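Flagellar hook-associated protein 2 (Bdellovibrio bacteriovorus, PDB 6KTY) forms the cap at the tip of the bacterial flagellum, where it probably helps flagellin subunits polymerise and keeps them from leaking away. Local coordinates at the interface of chains A and B. Residues are numbered along the deposited sequence; one frame, centred on the assembly and turned at random. Chains: chain A/B, Flagellar hook-associated protein 2.

The chain is an internal fragment of FliD; capping belongs to the whole protein. Contacts 1, 2 and 3 form one continuous patch, the centres of their C-alpha atoms being about 7 to 10 Å apart. A:Asp158, in the turn between strands 153-157 and 160-164, belongs to all three. Contacts 1 and 2 also share B:Leu116, and contacts 1 and 3 share A:Tyr33 and B:Lys99. Contact 4 is an outpost, about 19 Å from contact 1, 20 Å from contact 2 and 25 Å from contact 3. In the main patch the chain A lobe holding the termini meets the other lobe of chain B, so unlike surfaces pair, possibly not as in the pentameric cap.

Contact 1: the interface of chains A and B. Residues chain A 33, 157-158, 171-172, 174; chain B 99, 101, 116.
A:Val157 and B:Leu116 meet methyl to methyl at the apolar centre, tip to tip, with CG2 of the valine 3.9 Å from CD2 of the leucine. B:Leu116 sends its branch outward with CG anti to the backbone N (chi1 167°), and this carries CD2 across to chain A. Short branched groups suit a place where two sheets come close. Further out, the hydrocarbon end of B:Lys99 crosses A:Tyr33 at about a right angle, its CE coming obliquely over the CE1 corner of the ring, 3.5 Å from CE1; a lysine can offer methylenes to an aromatic ring and still keep its ammonium for polar partners. That ammonium, NZ, donates to the amide oxygen OE1 of B:Gln101 at 2.9 Å and so helps to fix which way the amide faces. OE1 also lies in the plane of the tyrosine ring, at its edge. The other end of the amide then points to chain A: NE2 donates to the backbone oxygen of A:Leu172 at 2.9 Å in a nearly straight bond, 169° at the hydrogen. The acceptor lies in the glutamine amide plane, whereas the donor stands well above the leucine carbonyl plane. A:Pro174 flanks this amide with its ring CD. At the rim, OD2 of A:Asp158 is 4.4 Å from NZ of B:Lys99, which may give a modest electrostatic attraction. Chain B contributes strands 98-104 and 113-119; chain A answers with strands 32-39 and 153-157 and the loop around A:Leu172.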
loop_
_atom_site.group_PDB
_atom_site.type_symbol
_atom_site.label_atom_id
_atom_site.label_comp_id
_atom_site.label_asym_id
_atom_site.label_seq_id
_atom_site.Cartn_x
_atom_site.Cartn_y
_atom_site.Cartn_z
ATOM N N TYR A 33 -10.398 7.717 -16.268
ATOM C CA TYR A 33 -10.334 8.669 -15.169
ATOM C C TYR A 33 -9.233 8.253 -14.188
ATOM O O TYR A 33 -9.141 7.098 -13.811
ATOM C CB TYR A 33 -11.707 8.748 -14.491
ATOM C CG TYR A 33 -12.788 9.338 -15.400
ATOM C CD1 TYR A 33 -12.858 10.705 -15.598
ATOM C CD2 TYR A 33 -13.728 8.528 -16.058
ATOM C CE1 TYR A 33 -13.821 11.269 -16.427
ATOM C CE2 TYR A 33 -14.710 9.095 -16.909
ATOM C CZ TYR A 33 -14.740 10.473 -17.073
ATOM O OH TYR A 33 -15.674 11.111 -17.853
ATOM N N VAL A 157 -7.011 14.542 -9.461
ATOM C CA VAL A 157 -7.720 14.166 -10.664
ATOM C C VAL A 157 -6.794 14.523 -11.830
ATOM O O VAL A 157 -6.326 15.660 -11.947
ATOM C CB VAL A 157 -9.111 14.820 -10.743
ATOM C CG1 VAL A 157 -9.021 16.340 -10.677
ATOM C CG2 VAL A 157 -9.858 14.334 -11.983
ATOM N N ASP A 158 -6.488 13.512 -12.641
ATOM C CA ASP A 158 -5.452 13.605 -13.683
ATOM C C ASP A 158 -4.180 14.326 -13.179
ATOM O O ASP A 158 -3.590 15.139 -13.888
ATOM C CB ASP A 158 -6.021 14.302 -14.915
ATOM C CG ASP A 158 -7.085 13.455 -15.649
ATOM O OD1 ASP A 158 -7.134 12.204 -15.480
ATOM O OD2 ASP A 158 -7.861 14.055 -16.415
ATOM N N ASP A 171 -18.733 15.147 -8.952
ATOM C CA ASP A 171 -18.075 16.000 -9.990
ATOM C C ASP A 171 -16.843 15.423 -10.704
ATOM O O ASP A 171 -16.523 15.829 -11.828
ATOM C CB ASP A 171 -17.654 17.351 -9.410
ATOM C CG ASP A 171 -18.817 18.162 -8.945
ATOM O OD1 ASP A 171 -19.761 18.404 -9.735
ATOM O OD2 ASP A 171 -18.779 18.566 -7.778
ATOM N N LEU A 172 -16.133 14.520 -10.056
ATOM C CA LEU A 172 -14.871 14.011 -10.617
ATOM C C LEU A 172 -15.043 13.102 -11.821
ATOM O O LEU A 172 -14.257 13.156 -12.770
ATOM C CB LEU A 172 -14.082 13.309 -9.532
ATOM C CG LEU A 172 -13.615 14.324 -8.502
ATOM C CD1 LEU A 172 -12.608 13.749 -7.576
ATOM C CD2 LEU A 172 -13.044 15.535 -9.283
ATOM N N PRO A 174 -18.100 12.486 -14.200
ATOM C CA PRO A 174 -19.458 12.956 -14.473
ATOM C C PRO A 174 -20.428 11.801 -14.680
ATOM O O PRO A 174 -20.153 10.901 -15.486
ATOM C CB PRO A 174 -19.297 13.773 -15.769
ATOM C CG PRO A 174 -17.888 14.242 -15.735
ATOM C CD PRO A 174 -17.120 13.086 -15.133
ATOM N N LYS B 99 -10.814 16.704 -23.564
ATOM C CA LYS B 99 -12.040 16.482 -22.772
ATOM C C LYS B 99 -11.993 17.493 -21.635
ATOM O O LYS B 99 -10.976 17.609 -20.958
ATOM C CB LYS B 99 -12.087 15.045 -22.237
ATOM C CG LYS B 99 -13.097 14.773 -21.090
ATOM C CD LYS B 99 -12.779 13.420 -20.394
ATOM C CE LYS B 99 -12.801 13.513 -18.877
ATOM N NZ LYS B 99 -11.834 14.538 -18.326
ATOM N N GLN B 101 -13.910 19.280 -18.214
ATOM C CA GLN B 101 -14.974 19.226 -17.217
ATOM C C GLN B 101 -14.767 20.308 -16.191
ATOM O O GLN B 101 -13.646 20.859 -16.038
ATOM C CB GLN B 101 -15.047 17.830 -16.586
ATOM C CG GLN B 101 -13.782 17.438 -15.812
ATOM C CD GLN B 101 -13.824 15.951 -15.342
ATOM O OE1 GLN B 101 -13.758 15.019 -16.152
ATOM N NE2 GLN B 101 -13.927 15.751 -14.047
ATOM N N LEU B 116 -11.028 21.918 -15.930
ATOM C CA LEU B 116 -9.970 20.932 -16.146
ATOM C C LEU B 116 -10.030 20.486 -17.599
ATOM O O LEU B 116 -11.080 20.010 -18.066
ATOM C CB LEU B 116 -10.180 19.724 -15.218
ATOM C CG LEU B 116 -9.362 18.433 -15.503
ATOM C CD1 LEU B 116 -7.884 18.693 -15.221
ATOM C CD2 LEU B 116 -9.847 17.239 -14.643
#

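Contact 2: the interface of chains A and B. Residues chain A 158-160; chain B 46-47, 116, 146-148.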
loop_
_atom_site.group_PDB
_atom_site.type_symbol
_atom_site.label_atom_id
_atom_site.label_comp_id
_atom_site.label_asym_id
_atom_site.label_seq_id
_atom_site.Cartn_x
_atom_site.Cartn_y
_atom_site.Cartn_z
ATOM N N ASP A 158 -6.488 13.512 -12.641
ATOM C CA ASP A 158 -5.452 13.605 -13.683
ATOM C C ASP A 158 -4.180 14.326 -13.179
ATOM O O ASP A 158 -3.590 15.139 -13.888
ATOM C CB ASP A 158 -6.021 14.302 -14.915
ATOM C CG ASP A 158 -7.085 13.455 -15.649
ATOM O OD1 ASP A 158 -7.134 12.204 -15.480
ATOM O OD2 ASP A 158 -7.861 14.055 -16.415
ATOM N N GLY A 159 -3.797 14.027 -11.942
ATOM C CA GLY A 159 -2.590 14.576 -11.333
ATOM C C GLY A 159 -2.714 15.898 -10.622
ATOM O O GLY A 159 -1.724 16.356 -10.064
ATOM N N PHE A 160 -3.900 16.538 -10.644
ATOM C CA PHE A 160 -4.099 17.811 -9.965
ATOM C C PHE A 160 -4.774 17.599 -8.629
ATOM O O PHE A 160 -5.873 17.025 -8.572
ATOM C CB PHE A 160 -4.972 18.753 -10.777
ATOM C CG PHE A 160 -4.406 19.109 -12.097
ATOM C CD1 PHE A 160 -3.392 20.057 -12.205
ATOM C CD2 PHE A 160 -4.879 18.515 -13.234
ATOM C CE1 PHE A 160 -2.862 20.390 -13.419
ATOM C CE2 PHE A 160 -4.354 18.878 -14.480
ATOM C CZ PHE A 160 -3.349 19.825 -14.559
ATOM N N ALA B 46 -4.512 20.518 -18.097
ATOM C CA ALA B 46 -4.327 21.865 -17.498
ATOM C C ALA B 46 -5.572 22.207 -16.691
ATOM O O ALA B 46 -6.705 21.712 -16.982
ATOM C CB ALA B 46 -4.009 22.974 -18.603
ATOM N N MET B 47 -5.386 22.960 -15.632
ATOM C CA MET B 47 -6.533 23.289 -14.772
ATOM C C MET B 47 -6.585 24.767 -14.578
ATOM O O MET B 47 -5.546 25.383 -14.289
ATOM C CB MET B 47 -6.453 22.581 -13.404
ATOM C CG MET B 47 -7.767 22.648 -12.595
ATOM S SD MET B 47 -7.773 21.697 -11.089
ATOM C CE MET B 47 -8.078 20.071 -11.743
ATOM N N LEU B 116 -11.028 21.918 -15.930
ATOM C CA LEU B 116 -9.970 20.932 -16.146
ATOM C C LEU B 116 -10.030 20.486 -17.599
ATOM O O LEU B 116 -11.080 20.010 -18.066
ATOM C CB LEU B 116 -10.180 19.724 -15.218
ATOM C CG LEU B 116 -9.362 18.433 -15.503
ATOM C CD1 LEU B 116 -7.884 18.693 -15.221
ATOM C CD2 LEU B 116 -9.847 17.239 -14.643
ATOM N N GLU B 146 -2.324 25.643 -13.454
ATOM C CA GLU B 146 -1.481 24.472 -13.407
ATOM C C GLU B 146 -1.608 23.670 -14.688
ATOM O O GLU B 146 -2.696 23.572 -15.246
ATOM C CB GLU B 146 -1.923 23.624 -12.210
ATOM C CG GLU B 146 -0.872 23.389 -11.127
ATOM C CD GLU B 146 -1.267 22.238 -10.214
ATOM O OE1 GLU B 146 -2.207 22.434 -9.399
ATOM O OE2 GLU B 146 -0.676 21.134 -10.344
ATOM N N SER B 147 -0.504 23.110 -15.174
ATOM C CA SER B 147 -0.586 22.108 -16.237
ATOM C C SER B 147 0.331 20.919 -15.972
ATOM O O SER B 147 1.265 21.018 -15.161
ATOM C CB SER B 147 -0.273 22.718 -17.595
ATOM O OG SER B 147 0.988 23.330 -17.597
ATOM N N ARG B 148 0.034 19.806 -16.639
ATOM C CA ARG B 148 0.820 18.579 -16.532
ATOM C C ARG B 148 1.126 17.993 -17.918
ATOM O O ARG B 148 0.260 17.969 -18.801
ATOM C CB ARG B 148 0.101 17.583 -15.653
ATOM C CG ARG B 148 0.174 17.936 -14.141
ATOM C CD ARG B 148 -0.433 16.847 -13.299
ATOM N NE ARG B 148 0.519 15.819 -12.801
ATOM C CZ ARG B 148 0.651 14.578 -13.302
ATOM N NH1 ARG B 148 -0.014 14.167 -14.384
ATOM N NH2 ARG B 148 1.509 13.742 -12.739
#
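The carbonyl oxygen of A:Gly159 is approached by the side chain of B:Arg148, whose CD is 3.5 Å away; this is van der Waals contact with a polar atom, not a hydrogen bond. The glycine CA lies over one face of the guanidinium group, toward its rim. With no side chain, the glycine lets the arginine lie close to the backbone. The main occupant of the site is A:Phe160, which pushes its ring into a pocket on chain B. CG is anti to the carbonyl carbon (chi1 -61°), placing the ring between two chain B side chains: CB of B:Met47 stands over the centre of one face and CD of B:Arg148 over the centre of the other. The flexible methionine bends at chi3 (-80°), bringing its methyl CE to 3.5 Å from CB of the phenylalanine. On the methionine side, toward the rim, CD1 of B:Leu116 touches ring atom CD2 at 3.6 Å, and CA of B:Ala46 is 3.7 Å from CZ of A:Phe160. In the ring plane, at the edge, lie CD of B:Glu146 and CA of B:Ser147. B:Glu146 runs past the ring in the opposite direction, its carboxylate plane turned 72° from it. OE2 of B:Glu146 is 3.5 Å from CD1 of A:Phe160, which would suit the mildly positive hydrogens of the edge. A:Phe160 begins strand 160-164, just after the turn, while the pocket is built from chain B strands 45-48, 113-119 and 146-148.

Contact 3: the interface of chains A and B. Residues chain A 32-34, 158; chain B 43, 99, 118, 122.
B:Lys43 reaches across to A:Asp32 and A:Asp158 with the outer end of its chain. From CB, the extended stretch through CG and CD spans the distance to chain A, and CE packs against A:Asp32, 3.3 Å from its backbone O and 3.6 Å from its carboxylate OD2. A bend at chi4 (105°) then brings the ammonium between two acceptors. NZ donates to the backbone oxygen of A:Asp32 at 2.9 Å, and to OD1 of A:Asp158, also at 2.9 Å, where the bond is a salt bridge as well. Both acceptors are met from above their planes, by 55° at the carbonyl and 39° at the carboxylate. The A:Asp32 carboxylate does not bond NZ, its OD2 being 4.1 Å away, but its negative charge should still favour the ammonium. A lysine suits the site because it is long enough to bring a positive charge to two acidic residues. The other oxygen of A:Asp158, OD2, packs 3.5 Å from CB of B:Ser118, whose small side chain lets the carboxylate approach. Water 1 adds a backbone link, 2.7 Å from the backbone O of A:Asp158 and 2.7 Å from the backbone O of B:Lys43. The salt bridge and the water tie the turn after strand 153-157, and the bond to A:Asp32 O ties the start of strand 32-39, to chain B; this would help to fix how neighbouring subunits are oriented if they pack so in the cap.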
loop_
_atom_site.group_PDB
_atom_site.type_symbol
_atom_site.label_atom_id
_atom_site.label_comp_id
_atom_site.label_asym_id
_atom_site.label_seq_id
_atom_site.Cartn_x
_atom_site.Cartn_y
_atom_site.Cartn_z
ATOM N N ASP A 32 -11.669 7.589 -19.301
ATOM C CA ASP A 32 -10.512 7.059 -18.588
ATOM C C ASP A 32 -10.244 8.105 -17.531
ATOM O O ASP A 32 -9.923 9.258 -17.859
ATOM C CB ASP A 32 -9.312 6.943 -19.560
ATOM C CG ASP A 32 -7.988 6.488 -18.882
ATOM O OD1 ASP A 32 -7.956 6.023 -17.704
ATOM O OD2 ASP A 32 -6.946 6.591 -19.577
ATOM N N TYR A 33 -10.398 7.717 -16.268
ATOM C CA TYR A 33 -10.334 8.669 -15.169
ATOM C C TYR A 33 -9.233 8.253 -14.188
ATOM O O TYR A 33 -9.141 7.098 -13.811
ATOM C CB TYR A 33 -11.707 8.748 -14.491
ATOM C CG TYR A 33 -12.788 9.338 -15.400
ATOM C CD1 TYR A 33 -12.858 10.705 -15.598
ATOM C CD2 TYR A 33 -13.728 8.528 -16.058
ATOM C CE1 TYR A 33 -13.821 11.269 -16.427
ATOM C CE2 TYR A 33 -14.710 9.095 -16.909
ATOM C CZ TYR A 33 -14.740 10.473 -17.073
ATOM O OH TYR A 33 -15.674 11.111 -17.853
ATOM N N ALA A 34 -8.363 9.192 -13.838
ATOM C CA ALA A 34 -7.221 8.896 -12.972
ATOM C C ALA A 34 -7.435 9.622 -11.656
ATOM O O ALA A 34 -7.403 10.862 -11.627
ATOM C CB ALA A 34 -5.953 9.351 -13.615
ATOM N N ASP A 158 -6.488 13.512 -12.641
ATOM C CA ASP A 158 -5.452 13.605 -13.683
ATOM C C ASP A 158 -4.180 14.326 -13.179
ATOM O O ASP A 158 -3.590 15.139 -13.888
ATOM C CB ASP A 158 -6.021 14.302 -14.915
ATOM C CG ASP A 158 -7.085 13.455 -15.649
ATOM O OD1 ASP A 158 -7.134 12.204 -15.480
ATOM O OD2 ASP A 158 -7.861 14.055 -16.415
ATOM N N LYS B 43 -2.050 11.479 -18.895
ATOM C CA LYS B 43 -2.583 12.378 -19.913
ATOM C C LYS B 43 -2.024 13.774 -19.721
ATOM O O LYS B 43 -1.864 14.207 -18.590
ATOM C CB LYS B 43 -4.106 12.481 -19.798
ATOM C CG LYS B 43 -4.856 11.203 -20.010
ATOM C CD LYS B 43 -6.333 11.425 -19.628
ATOM C CE LYS B 43 -6.995 10.155 -19.097
ATOM N NZ LYS B 43 -7.161 10.211 -17.586
ATOM N N LYS B 99 -10.814 16.704 -23.564
ATOM C CA LYS B 99 -12.040 16.482 -22.772
ATOM C C LYS B 99 -11.993 17.493 -21.635
ATOM O O LYS B 99 -10.976 17.609 -20.958
ATOM C CB LYS B 99 -12.087 15.045 -22.237
ATOM C CG LYS B 99 -13.097 14.773 -21.090
ATOM C CD LYS B 99 -12.779 13.420 -20.394
ATOM C CE LYS B 99 -12.801 13.513 -18.877
ATOM N NZ LYS B 99 -11.834 14.538 -18.326
ATOM N N SER B 118 -8.125 17.926 -20.360
ATOM C CA SER B 118 -7.140 16.856 -20.466
ATOM C C SER B 118 -7.130 16.239 -21.865
ATOM O O SER B 118 -8.169 16.179 -22.523
ATOM C CB SER B 118 -7.412 15.838 -19.385
ATOM O OG SER B 118 -8.577 15.100 -19.734
ATOM N N THR B 122 -2.516 9.061 -23.253
ATOM C CA THR B 122 -1.381 9.107 -22.348
ATOM C C THR B 122 -0.100 8.918 -23.166
ATOM O O THR B 122 -0.164 8.624 -24.359
ATOM C CB THR B 122 -1.497 7.964 -21.328
ATOM O OG1 THR B 122 -1.454 6.726 -22.024
ATOM C CG2 THR B 122 -2.838 8.050 -20.496
HETATM O O HOH W 1 -2.001 14.236 -15.912
#

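Contact 4: the interface of chains A and B. Residues chain A 124-125, 152; chain B 106, 109.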
loop_
_atom_site.group_PDB
_atom_site.type_symbol
_atom_site.label_atom_id
_atom_site.label_comp_id
_atom_site.label_asym_id
_atom_site.label_seq_id
_atom_site.Cartn_x
_atom_site.Cartn_y
_atom_site.Cartn_z
ATOM N N ASN A 124 -13.337 21.460 5.936
ATOM C CA ASN A 124 -12.973 22.722 6.592
ATOM C C ASN A 124 -14.113 23.576 7.085
ATOM O O ASN A 124 -13.997 24.255 8.106
ATOM C CB ASN A 124 -12.126 23.586 5.688
ATOM C CG ASN A 124 -10.715 23.503 6.065
ATOM O OD1 ASN A 124 -10.035 22.532 5.716
ATOM N ND2 ASN A 124 -10.264 24.468 6.862
ATOM N N ASP A 125 -15.226 23.540 6.383
ATOM C CA ASP A 125 -16.346 24.345 6.804
ATOM C C ASP A 125 -17.165 23.781 7.959
ATOM O O ASP A 125 -18.053 24.452 8.438
ATOM C CB ASP A 125 -17.223 24.692 5.626
ATOM C CG ASP A 125 -16.793 25.990 5.014
ATOM O OD1 ASP A 125 -17.522 26.994 5.164
ATOM O OD2 ASP A 125 -15.664 26.003 4.480
ATOM N N ASN A 152 -10.718 19.018 4.745
ATOM C CA ASN A 152 -11.136 18.554 3.456
ATOM C C ASN A 152 -10.378 17.264 3.076
ATOM O O ASN A 152 -9.236 17.031 3.501
ATOM C CB ASN A 152 -10.868 19.656 2.390
ATOM C CG ASN A 152 -11.688 20.912 2.604
ATOM O OD1 ASN A 152 -12.780 20.883 3.198
ATOM N ND2 ASN A 152 -11.176 22.028 2.095
ATOM N N ARG B 106 -12.220 23.093 -3.103
ATOM C CA ARG B 106 -12.429 23.915 -1.896
ATOM C C ARG B 106 -11.179 24.561 -1.286
ATOM O O ARG B 106 -11.272 25.189 -0.225
ATOM C CB ARG B 106 -13.097 23.080 -0.804
ATOM C CG ARG B 106 -14.426 22.486 -1.196
ATOM C CD ARG B 106 -15.337 23.511 -1.819
ATOM N NE ARG B 106 -16.746 23.125 -1.764
ATOM C CZ ARG B 106 -17.513 23.186 -0.670
ATOM N NH1 ARG B 106 -17.021 23.597 0.499
ATOM N NH2 ARG B 106 -18.786 22.809 -0.736
ATOM N N GLN B 109 -12.504 28.579 -1.026
ATOM C CA GLN B 109 -13.948 28.364 -0.773
ATOM C C GLN B 109 -14.806 29.381 -1.519
ATOM O O GLN B 109 -15.901 29.051 -1.981
ATOM C CB GLN B 109 -14.271 28.414 0.747
ATOM C CG GLN B 109 -15.263 27.332 1.244
ATOM C CD GLN B 109 -14.615 26.259 2.140
ATOM O OE1 GLN B 109 -14.775 25.049 1.913
ATOM N NE2 GLN B 109 -13.904 26.705 3.189
#
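This is a small polar interface between two copies of the protein, in which the short 3-10 helix 124-126 and a loop residue of chain A meet a chain B loop; it would add a second, lighter point of contact to an assembly built mainly elsewhere. A:Asp125 and B:Gln109 slide past each other in opposite directions, the carboxylate and amide planes 83° apart. Their detail is doubtful: OD2 of the aspartate is modelled 2.9 Å from OE1 of the glutamine, a clash of two acceptors, and implausibly near NE2. Within chain B, as modelled, NH1 of B:Arg106 donates to OE1 of B:Gln109 at 3.0 Å, the oxygen lying in the guanidinium plane. An arginine could suit this role, since its flat edge may steady the amide. A bend at chi2 (-49°) curls B:Arg106 back toward the glutamine, while its CB faces ND2 of A:Asn152 at 3.6 Å. On the chain A side, the asparagine's OD1 accepts from the backbone N of A:Asn124 at 2.9 Å, with 165° at the hydrogen. That firmer bond ties the start of the 3-10 helix to the loop and orients the amide, leaving ND2 toward chain B. The chain A surface is thus braced internally, and the site probably gives the subunits a minor support.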